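Local coordinates for putative capsular polysaccharide biosynthesis protein (Streptococcus pneumoniae serotype 4, PDB 6EWJ) that probably acts as a pyridoxal phosphate-dependent sugar aminotransferase in the biosynthesis of pneumococcal teichoic acid, at residues 139-145 with 183-187. Residues are numbered along the deposited sequence; the frame is centred on the assembly and turned at random.
Sequences GIVCDYD and STYKG. Unlike the reference sequence in segment 183-187: Thr184 (reference Ile).
Ser183 OG is a small polar atom held by three partners: it donates to Gly139 O at 2.6 Å, lying in the carbonyl plane on a lone pair, also hydrogen-bonds the hydroxyl of Ser317, and has a weak bond to Ala180 O. A serine suits this buried spot because its short side chain brings a hydroxyl right up to the backbone. Gly139 has a positive phi (109°), a backbone shape that suits glycine.

Farther along, Val141 lies between the two segments and touches both with its two branches, CG2 against Ser183 CB (3.8 Å) and CG1 against Tyr185 CB (3.7 Å). Tyr185, its CG anti to the backbone N (chi1 173°), then runs alongside residues 142-145 to the start of helix 144-153. Tyr144 CB packs on Tyr185 CE2, and Tyr185 OH accepts a nearly straight bond from Asp145 N (3.0 Å, 171° at the hydrogen). A phenol is long enough to meet this first-turn amide, next to the N-cap residue Asp143, and its ring supplies apolar surface on the way.

Lys186 CG sits over the centre of one face of the Tyr185 ring, 4.0 Å above its plane, and the lysine continues to a salt bridge, NZ to Asp145 OD2 at 2.8 Å. Asp145 OD1 only rests in plane at the ring edge; the carboxylate's negative charge near the helix N-terminus is probably favourable.

Gly139 lies close to His179, which binds pyridoxal 5'-phosphate in another structure of this protein; the cofactor is absent here. Through the Tyr185 and Lys186 bonds to Asp145, strand 184-185, central in a three-stranded antiparallel sheet between 188-189 and 314-315, is joined to helix 144-153, whose Tyr144 hydrogen-bonds Glu136 and packs on strand 172-177 of the seven-stranded mixed sheet of the pyridoxal phosphate-dependent aminotransferase fold.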
loop_
_atom_site.group_PDB
_atom_site.type_symbol
_atom_site.label_atom_id
_atom_site.label_comp_id
_atom_site.label_asym_id
_atom_site.label_seq_id
_atom_site.Cartn_x
_atom_site.Cartn_y
_atom_site.Cartn_z
ATOM N N GLY A 139 -4.152 -16.061 17.995
ATOM C CA GLY A 139 -5.602 -15.814 18.209
ATOM C C GLY A 139 -5.973 -15.632 19.664
ATOM O O GLY A 139 -7.100 -15.251 20.005
ATOM N N ILE A 140 -5.020 -15.888 20.530
ATOM C CA ILE A 140 -5.219 -15.777 21.960
ATOM C C ILE A 140 -5.094 -14.295 22.377
ATOM O O ILE A 140 -4.038 -13.697 22.220
ATOM C CB ILE A 140 -4.165 -16.623 22.692
ATOM C CG1 ILE A 140 -4.234 -18.082 22.191
ATOM C CG2 ILE A 140 -4.388 -16.567 24.198
ATOM C CD1 ILE A 140 -2.981 -18.876 22.450
ATOM N N VAL A 141 -6.178 -13.749 22.975
ATOM C CA VAL A 141 -6.281 -12.332 23.271
ATOM C C VAL A 141 -5.622 -12.096 24.609
ATOM O O VAL A 141 -5.790 -12.908 25.512
ATOM C CB VAL A 141 -7.757 -11.851 23.334
ATOM C CG1 VAL A 141 -7.847 -10.401 23.786
ATOM C CG2 VAL A 141 -8.393 -11.970 21.947
ATOM N N CYS A 142 -4.891 -10.984 24.747
ATOM C CA CYS A 142 -4.242 -10.617 26.009
ATOM C C CYS A 142 -5.179 -10.274 27.213
ATOM O O CYS A 142 -6.385 -10.116 27.076
ATOM C CB CYS A 142 -3.290 -9.462 25.782
ATOM S SG CYS A 142 -1.905 -9.955 24.684
ATOM N N ASP A 143 -4.573 -10.134 28.380
ATOM C CA ASP A 143 -5.273 -9.831 29.652
ATOM C C ASP A 143 -5.623 -8.342 29.654
ATOM O O ASP A 143 -4.899 -7.513 30.220
ATOM C CB ASP A 143 -4.280 -10.206 30.788
ATOM C CG ASP A 143 -4.839 -10.110 32.170
ATOM O OD1 ASP A 143 -6.021 -9.781 32.371
ATOM O OD2 ASP A 143 -4.002 -10.313 33.095
ATOM N N TYR A 144 -6.710 -7.992 28.963
ATOM C CA TYR A 144 -7.085 -6.574 28.817
ATOM C C TYR A 144 -7.484 -5.914 30.136
ATOM O O TYR A 144 -7.183 -4.747 30.327
ATOM C CB TYR A 144 -8.074 -6.341 27.673
ATOM C CG TYR A 144 -7.341 -6.215 26.369
ATOM C CD1 TYR A 144 -7.034 -7.337 25.611
ATOM C CD2 TYR A 144 -6.867 -4.965 25.936
ATOM C CE1 TYR A 144 -6.335 -7.223 24.414
ATOM C CE2 TYR A 144 -6.149 -4.841 24.755
ATOM C CZ TYR A 144 -5.893 -5.969 24.002
ATOM O OH TYR A 144 -5.168 -5.868 22.846
ATOM N N ASP A 145 -8.098 -6.643 31.068
ATOM C CA ASP A 145 -8.368 -6.058 32.359
ATOM C C ASP A 145 -7.090 -5.543 33.010
ATOM O O ASP A 145 -7.089 -4.449 33.547
ATOM C CB ASP A 145 -9.082 -7.033 33.312
ATOM C CG ASP A 145 -10.540 -7.310 32.887
ATOM O OD1 ASP A 145 -11.054 -6.662 31.965
ATOM O OD2 ASP A 145 -11.148 -8.209 33.509
ATOM N N SER A 183 -11.666 -13.922 17.491
ATOM C CA SER A 183 -11.343 -14.310 18.847
ATOM C C SER A 183 -12.224 -13.508 19.811
ATOM O O SER A 183 -12.703 -12.435 19.461
ATOM C CB SER A 183 -9.862 -14.041 19.161
ATOM O OG SER A 183 -9.019 -14.787 18.283
ATOM N N THR A 184 -12.432 -14.042 21.007
ATOM C CA THR A 184 -13.142 -13.327 22.079
ATOM C C THR A 184 -12.392 -13.355 23.426
ATOM O O THR A 184 -11.603 -14.238 23.699
ATOM C CB THR A 184 -14.539 -13.899 22.334
ATOM O OG1 THR A 184 -14.369 -15.226 22.791
ATOM C CG2 THR A 184 -15.398 -13.867 21.066
ATOM N N TYR A 185 -12.637 -12.307 24.210
ATOM C CA TYR A 185 -12.112 -12.087 25.551
ATOM C C TYR A 185 -13.298 -11.686 26.399
ATOM O O TYR A 185 -13.903 -10.637 26.176
ATOM C CB TYR A 185 -11.111 -10.944 25.540
ATOM C CG TYR A 185 -10.620 -10.504 26.873
ATOM C CD1 TYR A 185 -9.691 -11.240 27.525
ATOM C CD2 TYR A 185 -11.025 -9.306 27.437
ATOM C CE1 TYR A 185 -9.245 -10.880 28.790
ATOM C CE2 TYR A 185 -10.585 -8.912 28.694
ATOM C CZ TYR A 185 -9.691 -9.724 29.372
ATOM O OH TYR A 185 -9.186 -9.363 30.582
ATOM N N LYS A 186 -13.629 -12.529 27.379
ATOM C CA LYS A 186 -14.782 -12.347 28.246
ATOM C C LYS A 186 -16.031 -12.176 27.405
ATOM O O LYS A 186 -16.855 -11.320 27.680
ATOM C CB LYS A 186 -14.549 -11.191 29.214
ATOM C CG LYS A 186 -13.396 -11.517 30.179
ATOM C CD LYS A 186 -13.138 -10.442 31.211
ATOM C CE LYS A 186 -12.093 -10.923 32.202
ATOM N NZ LYS A 186 -12.528 -10.672 33.572
ATOM N N GLY A 187 -16.137 -12.993 26.350
ATOM C CA GLY A 187 -17.278 -12.949 25.458
ATOM C C GLY A 187 -17.322 -11.822 24.439
ATOM O O GLY A 187 -18.288 -11.783 23.648
#